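Local coordinates for protein putative phosphoribosyltransferase (Neisseria gonorrhoeae, PDB 5VOG) that binds the alarmone ppGpp and is probably a phosphoribosyltransferase of the type I fold, acting as a glycosyltransferase, at residues 27-38 with 148-156; 98-109 with 126-137. All coordinates share one frame; numbering follows the deposited sequence.

Interaction 1. Residues 27-38 with 148-156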
loop_
_atom_site.group_PDB
_atom_site.type_symbol
_atom_site.label_atom_id
_atom_site.label_comp_id
_atom_site.label_asym_id
_atom_site.label_seq_id
_atom_site.Cartn_x
_atom_site.Cartn_y
_atom_site.Cartn_z
ATOM N N LEU A 27 -4.129 10.602 13.631
ATOM C CA LEU A 27 -3.885 11.459 12.475
ATOM C C LEU A 27 -5.176 11.731 11.712
ATOM O O LEU A 27 -5.441 12.869 11.305
ATOM C CB LEU A 27 -2.842 10.806 11.564
ATOM C CG LEU A 27 -2.504 11.460 10.223
ATOM C CD1 LEU A 27 -2.007 12.897 10.413
ATOM C CD2 LEU A 27 -1.460 10.629 9.507
ATOM N N ALA A 28 -5.998 10.698 11.514
ATOM C CA ALA A 28 -7.287 10.902 10.859
ATOM C C ALA A 28 -8.135 11.917 11.610
ATOM O O ALA A 28 -8.846 12.718 10.992
ATOM C CB ALA A 28 -8.030 9.573 10.737
ATOM N N GLU A 29 -8.077 11.897 12.944
ATOM C CA GLU A 29 -8.854 12.851 13.729
ATOM C C GLU A 29 -8.328 14.270 13.549
ATOM O O GLU A 29 -9.114 15.223 13.473
ATOM C CB GLU A 29 -8.844 12.453 15.206
ATOM C CG GLU A 29 -9.604 13.408 16.125
ATOM C CD GLU A 29 -11.114 13.300 15.982
ATOM O OE1 GLU A 29 -11.591 12.485 15.163
ATOM O OE2 GLU A 29 -11.828 14.032 16.703
ATOM N N LYS A 30 -7.003 14.433 13.474
ATOM C CA LYS A 30 -6.437 15.755 13.204
ATOM C C LYS A 30 -6.920 16.292 11.863
ATOM O O LYS A 30 -7.257 17.479 11.738
ATOM C CB LYS A 30 -4.909 15.699 13.195
ATOM C CG LYS A 30 -4.234 15.339 14.500
ATOM C CD LYS A 30 -2.707 15.410 14.339
ATOM C CE LYS A 30 -1.989 14.938 15.598
ATOM N NZ LYS A 30 -0.509 15.125 15.530
ATOM N N ILE A 31 -6.936 15.433 10.844
ATOM C CA ILE A 31 -7.385 15.836 9.515
ATOM C C ILE A 31 -8.854 16.237 9.556
ATOM O O ILE A 31 -9.241 17.305 9.065
ATOM C CB ILE A 31 -7.134 14.694 8.512
ATOM C CG1 ILE A 31 -5.627 14.468 8.351
ATOM C CG2 ILE A 31 -7.800 15.001 7.172
ATOM C CD1 ILE A 31 -5.246 13.110 7.744
ATOM N N ARG A 32 -9.690 15.395 10.166
ATOM C CA ARG A 32 -11.121 15.676 10.218
ATOM C C ARG A 32 -11.410 16.989 10.928
ATOM O O ARG A 32 -12.346 17.704 10.553
ATOM C CB ARG A 32 -11.849 14.523 10.912
ATOM N N ASN A 33 -10.616 17.331 11.939
ATOM C CA ASN A 33 -10.850 18.546 12.708
ATOM C C ASN A 33 -10.431 19.813 11.974
ATOM O O ASN A 33 -10.825 20.909 12.394
ATOM C CB ASN A 33 -10.121 18.456 14.048
ATOM C CG ASN A 33 -10.794 17.497 15.012
ATOM O OD1 ASN A 33 -11.963 17.145 14.840
ATOM N ND2 ASN A 33 -10.063 17.075 16.036
ATOM N N ALA A 34 -9.658 19.695 10.892
ATOM C CA ALA A 34 -9.228 20.863 10.133
ATOM C C ALA A 34 -10.283 21.365 9.156
ATOM O O ALA A 34 -10.131 22.469 8.621
ATOM C CB ALA A 34 -7.934 20.557 9.380
ATOM N N GLY A 35 -11.337 20.597 8.900
ATOM C CA GLY A 35 -12.487 21.111 8.190
ATOM C C GLY A 35 -12.477 20.971 6.683
ATOM O O GLY A 35 -13.463 21.360 6.042
ATOM N N VAL A 36 -11.408 20.449 6.090
ATOM C CA VAL A 36 -11.378 20.153 4.664
ATOM C C VAL A 36 -11.691 18.674 4.492
ATOM O O VAL A 36 -11.012 17.817 5.072
ATOM C CB VAL A 36 -10.020 20.497 4.034
ATOM C CG1 VAL A 36 -9.989 20.041 2.574
ATOM C CG2 VAL A 36 -9.736 21.991 4.144
ATOM N N LYS A 37 -12.724 18.372 3.711
ATOM C CA LYS A 37 -13.090 16.992 3.409
ATOM C C LYS A 37 -12.321 16.550 2.171
ATOM O O LYS A 37 -12.564 17.052 1.069
ATOM C CB LYS A 37 -14.595 16.858 3.193
ATOM C CG LYS A 37 -15.031 15.455 2.756
ATOM C CD LYS A 37 -14.917 14.448 3.896
ATOM C CE LYS A 37 -15.410 13.065 3.486
ATOM N NZ LYS A 37 -14.485 12.410 2.520
ATOM N N TYR A 38 -11.397 15.613 2.346
ATOM C CA TYR A 38 -10.638 15.118 1.212
ATOM C C TYR A 38 -11.444 14.068 0.463
ATOM O O TYR A 38 -12.248 13.331 1.045
ATOM C CB TYR A 38 -9.280 14.571 1.669
ATOM C CG TYR A 38 -8.384 15.714 2.073
ATOM C CD1 TYR A 38 -7.654 16.413 1.123
ATOM C CD2 TYR A 38 -8.327 16.141 3.395
ATOM C CE1 TYR A 38 -6.863 17.495 1.482
ATOM C CE2 TYR A 38 -7.543 17.210 3.763
ATOM C CZ TYR A 38 -6.814 17.886 2.809
ATOM O OH TYR A 38 -6.038 18.963 3.192
ATOM N N GLY A 148 0.402 27.180 1.031
ATOM C CA GLY A 148 -1.008 26.873 0.925
ATOM C C GLY A 148 -1.365 25.406 0.961
ATOM O O GLY A 148 -2.509 25.058 0.645
ATOM N N ILE A 149 -0.433 24.534 1.326
ATOM C CA ILE A 149 -0.695 23.098 1.419
ATOM C C ILE A 149 -0.883 22.740 2.889
ATOM O O ILE A 149 0.068 22.865 3.677
ATOM C CB ILE A 149 0.437 22.280 0.781
ATOM C CG1 ILE A 149 0.478 22.517 -0.731
ATOM C CG2 ILE A 149 0.268 20.794 1.088
ATOM C CD1 ILE A 149 1.528 21.696 -1.448
ATOM N N PRO A 150 -2.080 22.326 3.308
ATOM C CA PRO A 150 -2.257 21.866 4.690
ATOM C C PRO A 150 -1.353 20.678 4.978
ATOM O O PRO A 150 -1.165 19.796 4.140
ATOM C CB PRO A 150 -3.739 21.476 4.751
ATOM C CG PRO A 150 -4.383 22.247 3.640
ATOM C CD PRO A 150 -3.347 22.342 2.558
ATOM N N TYR A 151 -0.790 20.661 6.178
ATOM C CA TYR A 151 0.169 19.649 6.591
ATOM C C TYR A 151 -0.262 19.033 7.914
ATOM O O TYR A 151 -0.608 19.746 8.864
ATOM C CB TYR A 151 1.574 20.256 6.717
ATOM C CG TYR A 151 2.642 19.323 7.257
ATOM C CD1 TYR A 151 3.570 18.733 6.409
ATOM C CD2 TYR A 151 2.745 19.062 8.622
ATOM C CE1 TYR A 151 4.552 17.885 6.903
ATOM C CE2 TYR A 151 3.713 18.216 9.122
ATOM C CZ TYR A 151 4.623 17.643 8.262
ATOM O OH TYR A 151 5.589 16.812 8.777
ATOM N N PHE A 152 -0.195 17.702 7.979
ATOM C CA PHE A 152 -0.521 16.956 9.185
ATOM C C PHE A 152 0.522 15.872 9.393
ATOM O O PHE A 152 0.897 15.177 8.450
ATOM C CB PHE A 152 -1.909 16.305 9.094
ATOM C CG PHE A 152 -3.006 17.265 8.725
ATOM C CD1 PHE A 152 -3.712 17.945 9.707
ATOM C CD2 PHE A 152 -3.330 17.483 7.397
ATOM C CE1 PHE A 152 -4.721 18.839 9.367
ATOM C CE2 PHE A 152 -4.338 18.366 7.046
ATOM C CZ PHE A 152 -5.035 19.048 8.034
ATOM N N SER A 153 0.976 15.712 10.625
ATOM C CA SER A 153 1.798 14.566 10.966
ATOM C C SER A 153 1.164 13.814 12.124
ATOM O O SER A 153 0.531 14.407 12.999
ATOM C CB SER A 153 3.234 14.975 11.307
ATOM O OG SER A 153 3.273 15.853 12.420
ATOM N N GLY A 154 1.315 12.495 12.109
ATOM C CA GLY A 154 0.758 11.687 13.172
ATOM C C GLY A 154 1.373 12.005 14.519
ATOM O O GLY A 154 0.661 12.348 15.467
ATOM N N ILE A 155 2.694 11.869 14.614
ATOM C CA ILE A 155 3.459 12.323 15.767
ATOM C C ILE A 155 4.744 12.957 15.259
ATOM O O ILE A 155 5.244 12.616 14.183
ATOM C CB ILE A 155 3.795 11.186 16.756
ATOM C CG1 ILE A 155 4.492 10.033 16.026
ATOM C CG2 ILE A 155 2.545 10.698 17.476
ATOM C CD1 ILE A 155 5.098 9.013 16.955
ATOM N N THR A 156 5.290 13.879 16.044
ATOM C CA THR A 156 6.642 14.346 15.800
ATOM C C THR A 156 7.612 13.476 16.586
ATOM O O THR A 156 7.307 13.025 17.692
ATOM C CB THR A 156 6.808 15.807 16.199
ATOM O OG1 THR A 156 6.639 15.920 17.611
ATOM C CG2 THR A 156 5.774 16.662 15.483
#

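Interaction 2. Residues 98-109 with 126-137. With G4P (guanosine-5',3'-tetraphosphate), chain D.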
loop_
_atom_site.group_PDB
_atom_site.type_symbol
_atom_site.label_atom_id
_atom_site.label_comp_id
_atom_site.label_asym_id
_atom_site.label_seq_id
_atom_site.Cartn_x
_atom_site.Cartn_y
_atom_site.Cartn_z
ATOM N N GLY A 98 -10.652 19.158 -9.858
ATOM C CA GLY A 98 -11.317 20.057 -8.936
ATOM C C GLY A 98 -11.614 19.481 -7.572
ATOM O O GLY A 98 -12.367 20.094 -6.813
ATOM N N LYS A 99 -11.042 18.330 -7.234
ATOM C CA LYS A 99 -11.287 17.675 -5.959
ATOM C C LYS A 99 -10.149 17.955 -4.981
ATOM O O LYS A 99 -9.110 18.517 -5.332
ATOM C CB LYS A 99 -11.452 16.163 -6.155
ATOM C CG LYS A 99 -12.627 15.777 -7.033
ATOM C CD LYS A 99 -13.928 16.277 -6.435
ATOM C CE LYS A 99 -15.135 15.839 -7.246
ATOM N NZ LYS A 99 -16.402 16.302 -6.610
ATOM N N ASN A 100 -10.361 17.542 -3.734
ATOM C CA ASN A 100 -9.368 17.670 -2.675
ATOM C C ASN A 100 -8.624 16.349 -2.541
ATOM O O ASN A 100 -9.252 15.305 -2.340
ATOM C CB ASN A 100 -10.032 18.030 -1.346
ATOM C CG ASN A 100 -10.769 19.344 -1.401
ATOM O OD1 ASN A 100 -10.348 20.268 -2.087
ATOM N ND2 ASN A 100 -11.879 19.433 -0.679
ATOM N N VAL A 101 -7.295 16.385 -2.631
ATOM C CA VAL A 101 -6.498 15.163 -2.551
ATOM C C VAL A 101 -5.487 15.281 -1.418
ATOM O O VAL A 101 -4.894 16.345 -1.196
ATOM C CB VAL A 101 -5.803 14.834 -3.891
ATOM C CG1 VAL A 101 -6.851 14.511 -4.967
ATOM C CG2 VAL A 101 -4.883 15.957 -4.335
ATOM N N LEU A 102 -5.302 14.176 -0.695
ATOM C CA LEU A 102 -4.429 14.098 0.475
ATOM C C LEU A 102 -3.244 13.203 0.125
ATOM O O LEU A 102 -3.404 11.989 -0.043
ATOM C CB LEU A 102 -5.181 13.540 1.684
ATOM C CG LEU A 102 -4.375 13.453 2.979
ATOM C CD1 LEU A 102 -4.057 14.864 3.489
ATOM C CD2 LEU A 102 -5.108 12.630 4.034
ATOM N N VAL A 103 -2.059 13.797 0.029
ATOM C CA VAL A 103 -0.832 13.048 -0.228
ATOM C C VAL A 103 -0.397 12.386 1.075
ATOM O O VAL A 103 -0.385 13.035 2.122
ATOM C CB VAL A 103 0.254 13.993 -0.774
ATOM C CG1 VAL A 103 1.565 13.268 -1.013
ATOM C CG2 VAL A 103 -0.240 14.695 -2.054
ATOM N N VAL A 104 -0.047 11.094 1.027
ATOM C CA VAL A 104 0.259 10.316 2.231
ATOM C C VAL A 104 1.648 9.696 2.107
ATOM O O VAL A 104 1.964 9.068 1.091
ATOM C CB VAL A 104 -0.795 9.218 2.486
ATOM C CG1 VAL A 104 -0.408 8.378 3.707
ATOM C CG2 VAL A 104 -2.190 9.814 2.630
ATOM N N ASP A 105 2.475 9.845 3.146
ATOM C CA ASP A 105 3.767 9.169 3.182
ATOM C C ASP A 105 4.071 8.752 4.616
ATOM O O ASP A 105 3.377 9.156 5.552
ATOM C CB ASP A 105 4.881 10.047 2.599
ATOM C CG ASP A 105 5.910 9.247 1.824
ATOM O OD1 ASP A 105 6.070 8.044 2.107
ATOM O OD2 ASP A 105 6.573 9.824 0.933
ATOM N N GLU A 106 5.100 7.908 4.796
ATOM C CA GLU A 106 5.341 7.406 6.152
ATOM C C GLU A 106 6.246 8.317 6.983
ATOM O O GLU A 106 6.009 8.462 8.186
ATOM C CB GLU A 106 5.895 5.964 6.131
ATOM C CG GLU A 106 7.416 5.772 6.224
ATOM C CD GLU A 106 8.138 6.012 4.902
ATOM O OE1 GLU A 106 7.744 6.926 4.159
ATOM O OE2 GLU A 106 9.108 5.283 4.606
ATOM N N VAL A 107 7.268 8.944 6.398
ATOM C CA VAL A 107 8.224 9.707 7.198
ATOM C C VAL A 107 8.584 11.006 6.495
ATOM O O VAL A 107 8.793 11.041 5.276
ATOM C CB VAL A 107 9.491 8.892 7.552
ATOM C CG1 VAL A 107 10.360 8.582 6.333
ATOM C CG2 VAL A 107 10.314 9.628 8.620
ATOM N N ASP A 108 8.594 12.086 7.276
ATOM C CA ASP A 108 9.100 13.400 6.901
ATOM C C ASP A 108 10.507 13.484 7.490
ATOM O O ASP A 108 10.684 13.745 8.687
ATOM C CB ASP A 108 8.161 14.479 7.440
ATOM C CG ASP A 108 8.645 15.890 7.180
ATOM O OD1 ASP A 108 9.835 16.101 6.875
ATOM O OD2 ASP A 108 7.804 16.803 7.314
ATOM N N ASP A 109 11.503 13.218 6.646
ATOM C CA ASP A 109 12.903 13.204 7.052
ATOM C C ASP A 109 13.628 14.404 6.456
ATOM O O ASP A 109 13.931 15.359 7.175
ATOM C CB ASP A 109 13.563 11.887 6.630
ATOM C CG ASP A 109 14.980 11.748 7.144
ATOM O OD1 ASP A 109 15.173 11.817 8.371
ATOM O OD2 ASP A 109 15.901 11.539 6.326
ATOM N N PHE A 126 -6.379 20.300 -9.182
ATOM C CA PHE A 126 -6.994 19.974 -7.904
ATOM C C PHE A 126 -7.464 21.249 -7.216
ATOM O O PHE A 126 -6.951 22.341 -7.466
ATOM C CB PHE A 126 -6.016 19.243 -6.979
ATOM C CG PHE A 126 -5.483 17.949 -7.530
ATOM C CD1 PHE A 126 -6.342 16.919 -7.887
ATOM C CD2 PHE A 126 -4.116 17.741 -7.643
ATOM C CE1 PHE A 126 -5.847 15.719 -8.380
ATOM C CE2 PHE A 126 -3.610 16.534 -8.132
ATOM C CZ PHE A 126 -4.481 15.528 -8.501
ATOM N N ASP A 127 -8.448 21.094 -6.332
ATOM C CA ASP A 127 -8.852 22.186 -5.456
ATOM C C ASP A 127 -7.822 22.360 -4.345
ATOM O O ASP A 127 -6.980 23.262 -4.407
ATOM C CB ASP A 127 -10.249 21.924 -4.882
ATOM C CG ASP A 127 -10.738 23.048 -3.985
ATOM O OD1 ASP A 127 -10.049 24.082 -3.883
ATOM O OD2 ASP A 127 -11.822 22.899 -3.382
ATOM N N THR A 128 -7.885 21.514 -3.321
ATOM C CA THR A 128 -6.929 21.524 -2.221
ATOM C C THR A 128 -6.032 20.302 -2.330
ATOM O O THR A 128 -6.525 19.180 -2.488
ATOM C CB THR A 128 -7.639 21.520 -0.862
ATOM O OG1 THR A 128 -8.406 22.719 -0.712
ATOM C CG2 THR A 128 -6.633 21.427 0.281
ATOM N N VAL A 129 -4.723 20.524 -2.254
ATOM C CA VAL A 129 -3.738 19.469 -2.045
ATOM C C VAL A 129 -3.234 19.594 -0.615
ATOM O O VAL A 129 -2.703 20.643 -0.233
ATOM C CB VAL A 129 -2.573 19.563 -3.043
ATOM C CG1 VAL A 129 -1.548 18.459 -2.769
ATOM C CG2 VAL A 129 -3.086 19.484 -4.474
ATOM N N GLY A 130 -3.409 18.532 0.177
ATOM C CA GLY A 130 -2.870 18.465 1.516
ATOM C C GLY A 130 -1.871 17.321 1.622
ATOM O O GLY A 130 -1.757 16.480 0.722
ATOM N N VAL A 131 -1.133 17.299 2.725
ATOM C CA VAL A 131 -0.169 16.228 2.948
ATOM C C VAL A 131 -0.290 15.722 4.378
ATOM O O VAL A 131 -0.474 16.501 5.324
ATOM C CB VAL A 131 1.275 16.674 2.614
ATOM C CG1 VAL A 131 1.760 17.731 3.570
ATOM C CG2 VAL A 131 2.221 15.478 2.603
ATOM N N ALA A 132 -0.236 14.399 4.521
ATOM C CA ALA A 132 -0.314 13.716 5.804
ATOM C C ALA A 132 0.833 12.721 5.885
ATOM O O ALA A 132 0.989 11.883 4.990
ATOM C CB ALA A 132 -1.651 12.983 5.960
ATOM N N VAL A 133 1.643 12.812 6.935
ATOM C CA VAL A 133 2.749 11.884 7.136
ATOM C C VAL A 133 2.596 11.224 8.496
ATOM O O VAL A 133 2.114 11.836 9.454
ATOM C CB VAL A 133 4.130 12.561 7.014
ATOM C CG1 VAL A 133 4.402 12.942 5.588
ATOM C CG2 VAL A 133 4.217 13.788 7.920
ATOM N N LEU A 134 2.988 9.954 8.568
ATOM C CA LEU A 134 2.900 9.224 9.826
ATOM C C LEU A 134 3.834 9.822 10.875
ATOM O O LEU A 134 3.406 10.152 11.992
ATOM C CB LEU A 134 3.214 7.747 9.572
ATOM C CG LEU A 134 3.507 6.824 10.758
ATOM C CD1 LEU A 134 2.308 6.702 11.686
ATOM C CD2 LEU A 134 3.911 5.446 10.233
ATOM N N HIS A 135 5.110 9.990 10.525
ATOM C CA HIS A 135 6.146 10.449 11.442
ATOM C C HIS A 135 6.832 11.681 10.885
ATOM O O HIS A 135 7.317 11.663 9.747
ATOM C CB HIS A 135 7.187 9.358 11.664
ATOM C CG HIS A 135 6.649 8.157 12.360
ATOM N ND1 HIS A 135 6.927 6.871 11.948
ATOM C CD2 HIS A 135 5.869 8.045 13.461
ATOM C CE1 HIS A 135 6.332 6.019 12.762
ATOM N NE2 HIS A 135 5.689 6.706 13.692
ATOM N N GLU A 136 6.909 12.733 11.703
ATOM C CA GLU A 136 7.612 13.966 11.362
ATOM C C GLU A 136 8.869 14.065 12.220
ATOM O O GLU A 136 8.780 14.286 13.431
ATOM C CB GLU A 136 6.716 15.181 11.580
ATOM C CG GLU A 136 7.442 16.495 11.367
ATOM C CD GLU A 136 6.588 17.705 11.694
ATOM O OE1 GLU A 136 5.434 17.542 12.153
ATOM O OE2 GLU A 136 7.077 18.832 11.486
ATOM N N LYS A 137 10.037 13.925 11.595
ATOM C CA LYS A 137 11.291 14.077 12.321
ATOM C C LYS A 137 11.651 15.549 12.474
ATOM O O LYS A 137 11.591 16.319 11.509
ATOM C CB LYS A 137 12.424 13.355 11.611
ATOM C CG LYS A 137 12.317 11.855 11.602
ATOM C CD LYS A 137 13.576 11.342 10.941
ATOM C CE LYS A 137 13.673 9.871 10.933
ATOM N NZ LYS A 137 14.976 9.490 10.332
HETATM P PB G4P D . 10.538 12.974 2.772
HETATM O O1B G4P D . 10.525 13.839 1.613
HETATM O O2B G4P D . 11.074 13.621 4.069
HETATM O O3B G4P D . 9.120 12.372 3.031
HETATM O O3A G4P D . 11.403 11.665 2.494
HETATM P PA G4P D . 12.920 11.492 2.055
HETATM O O1A G4P D . 13.114 11.852 0.634
HETATM O O2A G4P D . 13.811 12.236 3.018
HETATM O "O5'" G4P D . 13.118 9.918 2.340
HETATM C "C5'" G4P D . 14.095 9.120 1.645
HETATM C "C4'" G4P D . 14.011 7.713 2.175
HETATM O "O4'" G4P D . 14.525 7.659 3.517
HETATM C "C3'" G4P D . 12.592 7.139 2.237
HETATM O "O3'" G4P D . 12.548 5.933 1.443
HETATM C "C2'" G4P D . 12.342 6.828 3.715
HETATM O "O2'" G4P D . 11.595 5.632 3.935
HETATM C "C1'" G4P D . 13.770 6.716 4.245
HETATM N N9 G4P D . 13.862 7.074 5.662
HETATM C C8 G4P D . 14.080 8.322 6.183
HETATM N N7 G4P D . 14.097 8.335 7.495
HETATM C C5 G4P D . 13.875 7.014 7.855
HETATM C C6 G4P D . 13.796 6.385 9.138
HETATM O O6 G4P D . 13.912 6.918 10.245
HETATM N N1 G4P D . 13.576 5.025 9.039
HETATM C C2 G4P D . 13.440 4.331 7.865
HETATM N N2 G4P D . 13.251 3.012 7.958
HETATM N N3 G4P D . 13.511 4.902 6.665
HETATM C C4 G4P D . 13.729 6.229 6.732
HETATM P PC G4P D . 12.323 5.950 -0.122
HETATM O O1C G4P D . 13.596 6.230 -0.841
HETATM O O2C G4P D . 11.231 6.960 -0.349
HETATM O O3C G4P D . 11.756 4.499 -0.460
HETATM P PD G4P D . 10.410 3.721 -0.106
HETATM O O1D G4P D . 9.438 4.757 0.351
HETATM O O2D G4P D . 9.980 3.034 -1.423
HETATM O O3D G4P D . 10.796 2.700 0.932
HETATM O O HOH W 1 -13.390 20.742 -4.189
HETATM O O HOH W 2 -12.989 22.248 -1.202
#

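Interaction 1. Residues 27-38 with 148-156
Phe152 turns its CG anti to its own carbonyl carbon (chi1 -53°), which lays the ring against helix 27-33, while Lys30, extended beyond CG, carries its ammonium group away from the ring to the backbone of Ser153 and Gly154. Ile31 covers one face of the Phe152 ring: its CG1 stands 4.0 Å from the ring centroid in a CH-pi contact, displaced toward the rim. Ala34 meets the same ring at its edge, CB lying 3.5 Å from Phe152 CZ. On the other side of Ile31 along the helix, Leu27 drives CD1 against Phe152 CB at 3.7 Å and on to the peptide joining Ser153 and Gly154. The closeness of Leu27 CA to Gly154 CA, 4.7 Å, leaves the helix almost touching the bare backbone where the strand turns its corner. Lys30 NZ grips two successive carbonyls there, approaching Ser153 O almost head-on at 2.8 Å and Gly154 O from above its carbonyl plane at 3.0 Å. Beyond the helix, Tyr38 brings its OH to Pro150 CG at 3.7 Å. Helix 27-33 and strand 151-153 run nearly antiparallel, at 156°, with their axes 8.5 Å apart. This is the layering of a helix on a largely parallel beta-sheet, as expected of the alpha/beta core of the type I phosphoribosyltransferase fold.

Interaction 2. Residues 98-109 with 126-137
Val103 lies at the middle of the backbone bonding between strands 101-105 and 129-133, which run parallel: Val103 N reaches Gly130 O at 2.8 Å and Val103 O receives Ala132 N. The bonding runs on through the corners at Glu106 and Leu134, His135 N donating to Glu106 O, and then Asp108 is bonded through its N to His135 O and through its O to Lys137 N. A side chain takes over near the start, where Asn100 OD1 accepts Thr128 N in the amide plane on a lone pair (3.0 Å); water 2 joins Asn100 ND2 to Asp127 OD2. Among apolar contacts, Val101 CG2 sits over the centre of the Phe126 ring, 3.8 Å from its centroid, and Leu102 CD1 packs on Ala132 CB. Ionic and ligand contacts gather at the far end. Lys137 NZ forms a salt bridge with Asp109 OD1 (3.0 Å), above the carboxylate plane. Lys137 NZ also donates to G4P O6 at 2.8 Å, with N7 a second acceptor. The ribose O2' donates to Glu106 OE2 (2.6 Å), and Asp109 N holds phosphate oxygen O2B. Lys139 also pairs with Asp109. Strand 101-105 lies between strands 40-45 and 129-133, and helix 112-121, which links the two segments, packs on Val103 and Val133.

The two interactions share one sheet, their centres about 8 Å apart: strand 151-157 of interaction 1 lies between strands 129-133 and 135-137 of interaction 2. Side chains directed away from the helix make the junction. Tyr151 OH is 2.7 Å from Asp108 OD2, a probable hydrogen bond, and Ser153 OG similarly meets Glu136 OE1 at 2.8 Å. Asp108 also pairs with Arg111 and Lys141, so Tyr151 reaches the network beside the ppGpp pocket. Interaction 2 supplies pocket residues directly, whereas interaction 1 does not line the pocket, the side chain of Ser153 lying about 10 Å from ppGpp. The pocket is completed by Tyr70, Ser110 and Thr113 of the same chain and by Arg56 of the second subunit, among others.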